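Superoxide dismutase (Anaplasma phagocytophilum, PDB 3JS4) probably catalyses the dismutation of superoxide radicals into oxygen and hydrogen peroxide, using an iron ion held by three histidines and an aspartate. Local coordinates at residues A[137-142]-A[206-211]; A[114-119]-A[129-134]; A[152-157]-A[163-168]. One frame throughout, in Å; residues are numbered along the deposited sequence.

Contact 1. Residues A[137-142]-A[206-211]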
loop_
_atom_site.group_PDB
_atom_site.type_symbol
_atom_site.label_atom_id
_atom_site.label_comp_id
_atom_site.label_asym_id
_atom_site.label_seq_id
_atom_site.Cartn_x
_atom_site.Cartn_y
_atom_site.Cartn_z
ATOM N N ALA A 137 15.147 6.651 -4.583
ATOM C CA ALA A 137 14.146 6.303 -5.592
ATOM C C ALA A 137 12.755 6.352 -4.961
ATOM O O ALA A 137 11.819 6.885 -5.549
ATOM C CB ALA A 137 14.421 4.922 -6.168
ATOM N N PHE A 138 12.645 5.801 -3.756
ATOM C CA PHE A 138 11.392 5.776 -3.038
ATOM C C PHE A 138 10.923 7.198 -2.733
ATOM O O PHE A 138 9.742 7.500 -2.902
ATOM C CB PHE A 138 11.534 4.951 -1.752
ATOM C CG PHE A 138 10.231 4.416 -1.218
ATOM C CD1 PHE A 138 9.524 5.112 -0.256
ATOM C CD2 PHE A 138 9.713 3.208 -1.689
ATOM C CE1 PHE A 138 8.312 4.605 0.252
ATOM C CE2 PHE A 138 8.507 2.700 -1.188
ATOM C CZ PHE A 138 7.802 3.412 -0.211
ATOM N N THR A 139 11.848 8.072 -2.318
ATOM C CA THR A 139 11.497 9.454 -1.954
ATOM C C THR A 139 11.081 10.254 -3.195
ATOM O O THR A 139 10.070 10.957 -3.183
ATOM C CB THR A 139 12.661 10.168 -1.197
ATOM O OG1 THR A 139 13.002 9.421 -0.017
ATOM C CG2 THR A 139 12.276 11.594 -0.796
ATOM N N THR A 140 11.848 10.097 -4.278
ATOM C CA THR A 140 11.582 10.765 -5.551
ATOM C C THR A 140 10.209 10.372 -6.072
ATOM O O THR A 140 9.462 11.200 -6.618
ATOM C CB THR A 140 12.680 10.381 -6.580
ATOM O OG1 THR A 140 13.938 10.884 -6.117
ATOM C CG2 THR A 140 12.401 10.945 -7.983
ATOM N N SER A 141 9.897 9.085 -5.933
ATOM C CA SER A 141 8.642 8.559 -6.441
ATOM C C SER A 141 7.468 9.151 -5.644
ATOM O O SER A 141 6.449 9.539 -6.215
ATOM C CB SER A 141 8.641 7.037 -6.404
ATOM O OG SER A 141 7.370 6.518 -6.755
ATOM N N GLY A 142 7.636 9.270 -4.336
ATOM C CA GLY A 142 6.562 9.814 -3.514
ATOM C C GLY A 142 6.286 11.281 -3.783
ATOM O O GLY A 142 5.137 11.696 -3.807
ATOM N N VAL A 206 10.119 9.998 7.464
ATOM C CA VAL A 206 9.728 9.238 8.628
ATOM C C VAL A 206 9.348 7.790 8.260
ATOM O O VAL A 206 9.711 6.839 8.969
ATOM C CB VAL A 206 8.590 9.948 9.366
ATOM C CG1 VAL A 206 7.925 9.009 10.333
ATOM C CG2 VAL A 206 9.130 11.170 10.098
ATOM N N PHE A 207 8.626 7.626 7.147
ATOM C CA PHE A 207 8.271 6.282 6.680
ATOM C C PHE A 207 9.512 5.375 6.484
ATOM O O PHE A 207 9.569 4.225 6.965
ATOM C CB PHE A 207 7.470 6.375 5.370
ATOM C CG PHE A 207 6.961 5.035 4.864
ATOM C CD1 PHE A 207 5.727 4.540 5.288
ATOM C CD2 PHE A 207 7.712 4.284 3.966
ATOM C CE1 PHE A 207 5.218 3.300 4.820
ATOM C CE2 PHE A 207 7.230 3.027 3.494
ATOM C CZ PHE A 207 5.980 2.544 3.919
ATOM N N LEU A 208 10.499 5.888 5.772
ATOM C CA LEU A 208 11.710 5.120 5.486
ATOM C C LEU A 208 12.549 4.934 6.740
ATOM O O LEU A 208 13.235 3.912 6.896
ATOM C CB LEU A 208 12.538 5.840 4.411
ATOM C CG LEU A 208 11.953 5.801 2.985
ATOM C CD1 LEU A 208 12.658 6.833 2.097
ATOM C CD2 LEU A 208 12.050 4.385 2.374
ATOM N N GLU A 209 12.523 5.934 7.625
ATOM C CA GLU A 209 13.415 5.941 8.791
ATOM C C GLU A 209 12.931 5.045 9.928
ATOM O O GLU A 209 13.757 4.443 10.626
ATOM C CB GLU A 209 13.641 7.375 9.306
ATOM C CG GLU A 209 14.755 8.105 8.536
ATOM C CD GLU A 209 14.733 9.616 8.699
ATOM O OE1 GLU A 209 14.198 10.111 9.713
ATOM O OE2 GLU A 209 15.255 10.321 7.810
ATOM N N HIS A 210 11.606 4.975 10.106
ATOM C CA HIS A 210 11.015 4.351 11.293
ATOM C C HIS A 210 9.793 3.461 11.087
ATOM O O HIS A 210 9.369 2.814 12.037
ATOM C CB HIS A 210 10.709 5.417 12.362
ATOM C CG HIS A 210 11.940 6.065 12.918
ATOM N ND1 HIS A 210 12.830 5.392 13.727
ATOM C CD2 HIS A 210 12.455 7.308 12.747
ATOM C CE1 HIS A 210 13.837 6.193 14.038
ATOM N NE2 HIS A 210 13.626 7.364 13.473
ATOM N N LEU A 211 9.249 3.402 9.865
ATOM C CA LEU A 211 7.999 2.653 9.627
ATOM C C LEU A 211 8.088 1.422 8.719
ATOM O O LEU A 211 7.511 0.389 9.057
ATOM C CB LEU A 211 6.894 3.579 9.123
ATOM C CG LEU A 211 6.406 4.650 10.120
ATOM C CD1 LEU A 211 5.517 5.640 9.362
ATOM C CD2 LEU A 211 5.644 4.043 11.286
#
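Phe138 of helix 131-144 reaches across to Phe207 and Leu208 of helix 200-211, and these three side chains make the close part of the contact. The short helical segments run far from parallel, at 137° between their N-to-C directions, and their axes stay 11.2 Å apart, a wide spacing bridged by side chains alone. The two phenyl planes are almost parallel, 4° apart, but offset so far in plane that little ring area faces ring area: the centroids lie 5.7 Å apart, and Phe138 CE1 meets Phe207 CE2 at 3.8 Å. Both rings swing out with CG anti to the backbone N (chi1 -158° for Phe138), which carries each into the space between the helices. Leu208 splits its branches between two partners. Leu208 CD2 comes obliquely upon the Phe138 ring, 3.7 Å from Phe138 CD1, while Leu208 CD1 lies 3.4 Å from Thr139 OG1. That single close touch is all the Thr139 end offers: it is the partly exposed side, and Thr139 buries 20 Å² against 64 Å² for Phe138. The Thr139 hydroxyl is bonded back within its own helix to Asn135 O. The buried rings continue inward: both phenylalanines touch Met185 on strand 179-186, and Phe138 also packs on Val151 and Val164, so the helix pair sets its aromatic side against strands 149-156, 161-168 and 179-186, with Met108 of a loop beside Phe207.

Contact 2. Residues A[114-119]-A[129-134]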
loop_
_atom_site.group_PDB
_atom_site.type_symbol
_atom_site.label_atom_id
_atom_site.label_comp_id
_atom_site.label_asym_id
_atom_site.label_seq_id
_atom_site.Cartn_x
_atom_site.Cartn_y
_atom_site.Cartn_z
ATOM N N GLY A 114 14.745 1.839 8.701
ATOM C CA GLY A 114 16.167 1.535 8.833
ATOM C C GLY A 114 16.639 0.680 7.666
ATOM O O GLY A 114 15.965 0.603 6.621
ATOM N N ASN A 115 17.798 0.051 7.842
ATOM C CA ASN A 115 18.422 -0.762 6.796
ATOM C C ASN A 115 17.724 -2.108 6.598
ATOM O O ASN A 115 17.196 -2.684 7.555
ATOM C CB ASN A 115 19.928 -0.932 7.073
ATOM C CG ASN A 115 20.685 0.407 7.043
ATOM O OD1 ASN A 115 20.320 1.312 6.294
ATOM N ND2 ASN A 115 21.738 0.532 7.857
ATOM N N PRO A 116 17.696 -2.610 5.348
ATOM C CA PRO A 116 17.095 -3.919 5.106
ATOM C C PRO A 116 17.898 -5.051 5.774
ATOM O O PRO A 116 19.108 -4.927 5.961
ATOM C CB PRO A 116 17.111 -4.047 3.580
ATOM C CG PRO A 116 18.161 -3.072 3.112
ATOM C CD PRO A 116 18.147 -1.956 4.106
ATOM N N PRO A 117 17.221 -6.147 6.144
ATOM C CA PRO A 117 17.939 -7.313 6.654
ATOM C C PRO A 117 18.957 -7.852 5.631
ATOM O O PRO A 117 18.820 -7.603 4.421
ATOM C CB PRO A 117 16.824 -8.341 6.892
ATOM C CG PRO A 117 15.739 -7.954 5.923
ATOM C CD PRO A 117 15.793 -6.436 5.892
ATOM N N GLU A 118 19.967 -8.562 6.144
ATOM C CA GLU A 118 21.032 -9.195 5.356
ATOM C C GLU A 118 20.540 -9.954 4.115
ATOM O O GLU A 118 21.127 -9.826 3.028
ATOM C CB GLU A 118 21.887 -10.112 6.255
ATOM N N LYS A 119 19.462 -10.725 4.267
ATOM C CA LYS A 119 18.967 -11.575 3.172
ATOM C C LYS A 119 18.326 -10.776 2.023
ATOM O O LYS A 119 18.013 -11.343 0.975
ATOM C CB LYS A 119 18.023 -12.679 3.699
ATOM N N GLY A 129 21.581 0.097 -6.749
ATOM C CA GLY A 129 22.965 0.531 -6.535
ATOM C C GLY A 129 23.407 0.410 -5.082
ATOM O O GLY A 129 24.530 -0.031 -4.810
ATOM N N SER A 130 22.521 0.804 -4.152
ATOM C CA SER A 130 22.785 0.775 -2.696
ATOM C C SER A 130 21.500 1.033 -1.894
ATOM O O SER A 130 20.450 1.361 -2.458
ATOM C CB SER A 130 23.816 1.831 -2.304
ATOM O OG SER A 130 23.285 3.134 -2.476
ATOM N N VAL A 131 21.592 0.905 -0.576
ATOM C CA VAL A 131 20.475 1.274 0.292
ATOM C C VAL A 131 20.069 2.734 0.035
ATOM O O VAL A 131 18.888 3.030 -0.206
ATOM C CB VAL A 131 20.810 1.023 1.781
ATOM C CG1 VAL A 131 19.712 1.531 2.673
ATOM C CG2 VAL A 131 21.036 -0.483 2.011
ATOM N N GLU A 132 21.053 3.632 0.048
ATOM C CA GLU A 132 20.790 5.054 -0.183
ATOM C C GLU A 132 20.107 5.273 -1.559
ATOM O O GLU A 132 19.184 6.088 -1.671
ATOM C CB GLU A 132 22.071 5.890 0.010
ATOM C CG GLU A 132 21.893 7.401 -0.161
ATOM C CD GLU A 132 23.201 8.198 0.004
ATOM O OE1 GLU A 132 24.306 7.608 -0.056
ATOM O OE2 GLU A 132 23.121 9.433 0.203
ATOM N N GLY A 133 20.523 4.510 -2.571
ATOM C CA GLY A 133 19.858 4.497 -3.895
ATOM C C GLY A 133 18.375 4.116 -3.821
ATOM O O GLY A 133 17.527 4.714 -4.502
ATOM N N PHE A 134 18.055 3.114 -3.003
ATOM C CA PHE A 134 16.670 2.795 -2.754
ATOM C C PHE A 134 15.917 3.968 -2.084
ATOM O O PHE A 134 14.851 4.385 -2.574
ATOM C CB PHE A 134 16.511 1.500 -1.931
ATOM C CG PHE A 134 15.142 1.347 -1.330
ATOM C CD1 PHE A 134 14.041 1.048 -2.139
ATOM C CD2 PHE A 134 14.941 1.532 0.032
ATOM C CE1 PHE A 134 12.762 0.936 -1.594
ATOM C CE2 PHE A 134 13.670 1.425 0.580
ATOM C CZ PHE A 134 12.584 1.112 -0.222
#
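Val131, in the first turn of helix 131-144, meets Pro116 and Asn115 of the loop that leads into helix 118-128. In the apolar part, Val131 CG2 abuts the CD-CG side of the Pro116 ring, 3.9 Å from Pro116 CD and 4.0 Å from Pro116 CG. With its CG1 anti to the backbone N (chi1 174°), Val131 spreads both methyls toward the loop, and CG1 is the one that reaches Asn115. That second meeting is of van der Waals kind, polar on one side alone: Asn115 OD1 stands 3.7 Å from Val131 CG1, its side chain crossing the valine at about a right angle at the solvent-exposed side. Within 129-134 the hydrogen bonds lie at the helix start. Ser130 is the N-cap, its OG accepting from Gly133 N at 3.1 Å with an N-H...O angle of 163°, and Phe134 N bonds to Ser130 O at 3.0 Å, so the first turn that presents Val131 is secured from within. Gly129, with positive phi, makes the bend between the two helices. This surface contact thus brings the loop before helix 118-128 against the start of the following helix, 131-144, while Pro116 and Pro117 lean on Trp214 of helix 214-223, whose ring also meets that of Phe134.

Contact 3. Residues A[152-157]-A[163-168]; sequences WLVYDE and KVVSTA
Trp152 CG stands anti to the carbonyl carbon (chi1 -49°), and Thr167 OG1 takes the place between backbone N and carbonyl carbon (chi1 58°); these torsions bring indole and hydroxyl together across an antiparallel beta hairpin, strands 149-156 and 161-168. Two hydrogen-bonded pairs flank a non-hydrogen-bonded one, Leu153 with Val164. In the first, Trp152 N gives to Val165 O at 2.8 Å, almost in line with the Val165 carbonyl, and Val165 N returns a bond to Trp152 O at 3.0 Å. In the second, Val154 and Lys163 exchange N-H...O bonds, that from Val154 N to Lys163 O being 2.9 Å long and nearly straight. Trp152, Val154, Lys163 and Val165 share one sheet face, where Val154 CG2 meets Lys163 CB at 3.8 Å. Near the turn, Asp156 CB touches Lys163 CG at 3.7 Å; the lysine bends at chi2, its amine staying apart from the Asp156 carboxylate, whose OD2 accepts from Ala159 N. On the other face Leu153 and Val164 both touch helix 131-144, with Leu153 CD1 lying 3.5 Å from Lys163 O. The indole edge reaches past Val165 to Thr167, two residues further along strand 161-168, and Pro181 and Thr184 of strand 179-186 also touch it. Thr167 OG1, bonded as well to Asp171 O, accepts from Trp152 NE1 at 2.9 Å, 7° out of the ring plane.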
loop_
_atom_site.group_PDB
_atom_site.type_symbol
_atom_site.label_atom_id
_atom_site.label_comp_id
_atom_site.label_asym_id
_atom_site.label_seq_id
_atom_site.Cartn_x
_atom_site.Cartn_y
_atom_site.Cartn_z
ATOM N N TRP A 152 4.815 2.193 -4.413
ATOM C CA TRP A 152 5.019 0.752 -4.247
ATOM C C TRP A 152 6.483 0.337 -4.423
ATOM O O TRP A 152 7.141 0.749 -5.392
ATOM C CB TRP A 152 4.174 -0.034 -5.269
ATOM C CG TRP A 152 2.740 0.403 -5.306
ATOM C CD1 TRP A 152 2.225 1.471 -5.974
ATOM C CD2 TRP A 152 1.641 -0.198 -4.600
ATOM N NE1 TRP A 152 0.874 1.576 -5.734
ATOM C CE2 TRP A 152 0.488 0.568 -4.895
ATOM C CE3 TRP A 152 1.522 -1.307 -3.752
ATOM C CZ2 TRP A 152 -0.784 0.247 -4.392
ATOM C CZ3 TRP A 152 0.237 -1.620 -3.230
ATOM C CH2 TRP A 152 -0.878 -0.843 -3.557
ATOM N N LEU A 153 6.962 -0.517 -3.520
ATOM C CA LEU A 153 8.130 -1.349 -3.791
ATOM C C LEU A 153 7.593 -2.633 -4.419
ATOM O O LEU A 153 6.715 -3.295 -3.849
ATOM C CB LEU A 153 8.934 -1.666 -2.512
ATOM C CG LEU A 153 10.156 -2.583 -2.664
ATOM C CD1 LEU A 153 11.154 -1.992 -3.695
ATOM C CD2 LEU A 153 10.865 -2.851 -1.314
ATOM N N VAL A 154 8.085 -2.968 -5.602
ATOM C CA VAL A 154 7.597 -4.161 -6.296
ATOM C C VAL A 154 8.736 -5.019 -6.772
ATOM O O VAL A 154 9.873 -4.525 -6.905
ATOM C CB VAL A 154 6.705 -3.816 -7.536
ATOM C CG1 VAL A 154 5.508 -2.971 -7.110
ATOM C CG2 VAL A 154 7.533 -3.114 -8.655
ATOM N N TYR A 155 8.434 -6.296 -7.035
ATOM C CA TYR A 155 9.338 -7.140 -7.801
ATOM C C TYR A 155 8.840 -7.261 -9.243
ATOM O O TYR A 155 7.741 -7.755 -9.491
ATOM C CB TYR A 155 9.515 -8.522 -7.167
ATOM C CG TYR A 155 10.440 -9.410 -7.973
ATOM C CD1 TYR A 155 11.818 -9.276 -7.877
ATOM C CD2 TYR A 155 9.933 -10.358 -8.862
ATOM C CE1 TYR A 155 12.669 -10.072 -8.623
ATOM C CE2 TYR A 155 10.781 -11.162 -9.628
ATOM C CZ TYR A 155 12.143 -11.008 -9.496
ATOM O OH TYR A 155 12.998 -11.787 -10.232
ATOM N N ASP A 156 9.669 -6.803 -10.177
ATOM C CA ASP A 156 9.349 -6.752 -11.592
ATOM C C ASP A 156 9.885 -8.032 -12.217
ATOM O O ASP A 156 11.106 -8.218 -12.335
ATOM C CB ASP A 156 10.001 -5.511 -12.226
ATOM C CG ASP A 156 9.692 -5.354 -13.711
ATOM O OD1 ASP A 156 9.275 -4.248 -14.102
ATOM O OD2 ASP A 156 9.865 -6.314 -14.488
ATOM N N GLU A 157 8.963 -8.911 -12.599
ATOM C CA GLU A 157 9.322 -10.225 -13.139
ATOM C C GLU A 157 10.121 -10.187 -14.437
ATOM O O GLU A 157 10.917 -11.091 -14.690
ATOM C CB GLU A 157 8.078 -11.089 -13.314
ATOM C CG GLU A 157 7.530 -11.580 -11.980
ATOM C CD GLU A 157 6.087 -12.074 -12.071
ATOM O OE1 GLU A 157 5.630 -12.402 -13.193
ATOM O OE2 GLU A 157 5.417 -12.128 -11.011
ATOM N N LYS A 163 11.770 -2.727 -8.083
ATOM C CA LYS A 163 11.530 -1.413 -8.666
ATOM C C LYS A 163 10.670 -0.607 -7.699
ATOM O O LYS A 163 9.936 -1.182 -6.894
ATOM C CB LYS A 163 10.768 -1.537 -9.989
ATOM C CG LYS A 163 11.493 -2.256 -11.142
ATOM C CD LYS A 163 12.632 -1.456 -11.698
ATOM C CE LYS A 163 13.450 -2.289 -12.693
ATOM N NZ LYS A 163 14.573 -1.481 -13.229
ATOM N N VAL A 164 10.751 0.719 -7.792
ATOM C CA VAL A 164 9.757 1.588 -7.159
ATOM C C VAL A 164 8.856 2.191 -8.248
ATOM O O VAL A 164 9.365 2.729 -9.247
ATOM C CB VAL A 164 10.426 2.690 -6.347
ATOM C CG1 VAL A 164 9.366 3.625 -5.735
ATOM C CG2 VAL A 164 11.322 2.079 -5.224
ATOM N N VAL A 165 7.536 2.065 -8.081
ATOM C CA VAL A 165 6.596 2.730 -8.988
ATOM C C VAL A 165 5.524 3.463 -8.178
ATOM O O VAL A 165 5.258 3.096 -7.050
ATOM C CB VAL A 165 5.895 1.747 -9.989
ATOM C CG1 VAL A 165 6.924 1.042 -10.902
ATOM C CG2 VAL A 165 5.034 0.692 -9.259
ATOM N N SER A 166 4.884 4.476 -8.755
ATOM C CA SER A 166 3.737 5.077 -8.090
ATOM C C SER A 166 2.454 4.912 -8.912
ATOM O O SER A 166 2.486 4.679 -10.143
ATOM C CB SER A 166 3.993 6.542 -7.735
ATOM O OG SER A 166 4.334 7.302 -8.885
ATOM N N THR A 167 1.327 4.974 -8.214
ATOM C CA THR A 167 0.037 4.947 -8.879
ATOM C C THR A 167 -0.844 6.121 -8.434
ATOM O O THR A 167 -0.664 6.687 -7.343
ATOM C CB THR A 167 -0.692 3.636 -8.603
ATOM O OG1 THR A 167 -0.859 3.473 -7.182
ATOM C CG2 THR A 167 0.105 2.442 -9.191
ATOM N N ALA A 168 -1.788 6.468 -9.304
ATOM C CA ALA A 168 -2.789 7.499 -9.014
ATOM C C ALA A 168 -4.004 6.910 -8.292
ATOM O O ALA A 168 -4.433 5.801 -8.588
ATOM C CB ALA A 168 -3.236 8.194 -10.335
#

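Helix 131-144 ties the three contacts together: it supplies a segment to contacts 1 and 2, and one side of it packs on the hairpin of contact 3. Leu208 O of contact 1 lies 3.1 Å from Gly114 N of contact 2, a probable hydrogen bond, and Phe134 CE2 packs on Leu208 CD2 at 3.8 Å. The same ring turns its CE1 to Leu153 CD1 of contact 3 at 3.9 Å. Ser141 CB meets Val164 CG1 at 3.6 Å, joining contacts 1 and 3. The side chains of Phe207 and Trp152 each lie about 11 Å from the iron ion, outside its ligands His45, His101, Asp186 and His190; contact 2 lies away from the metal sites.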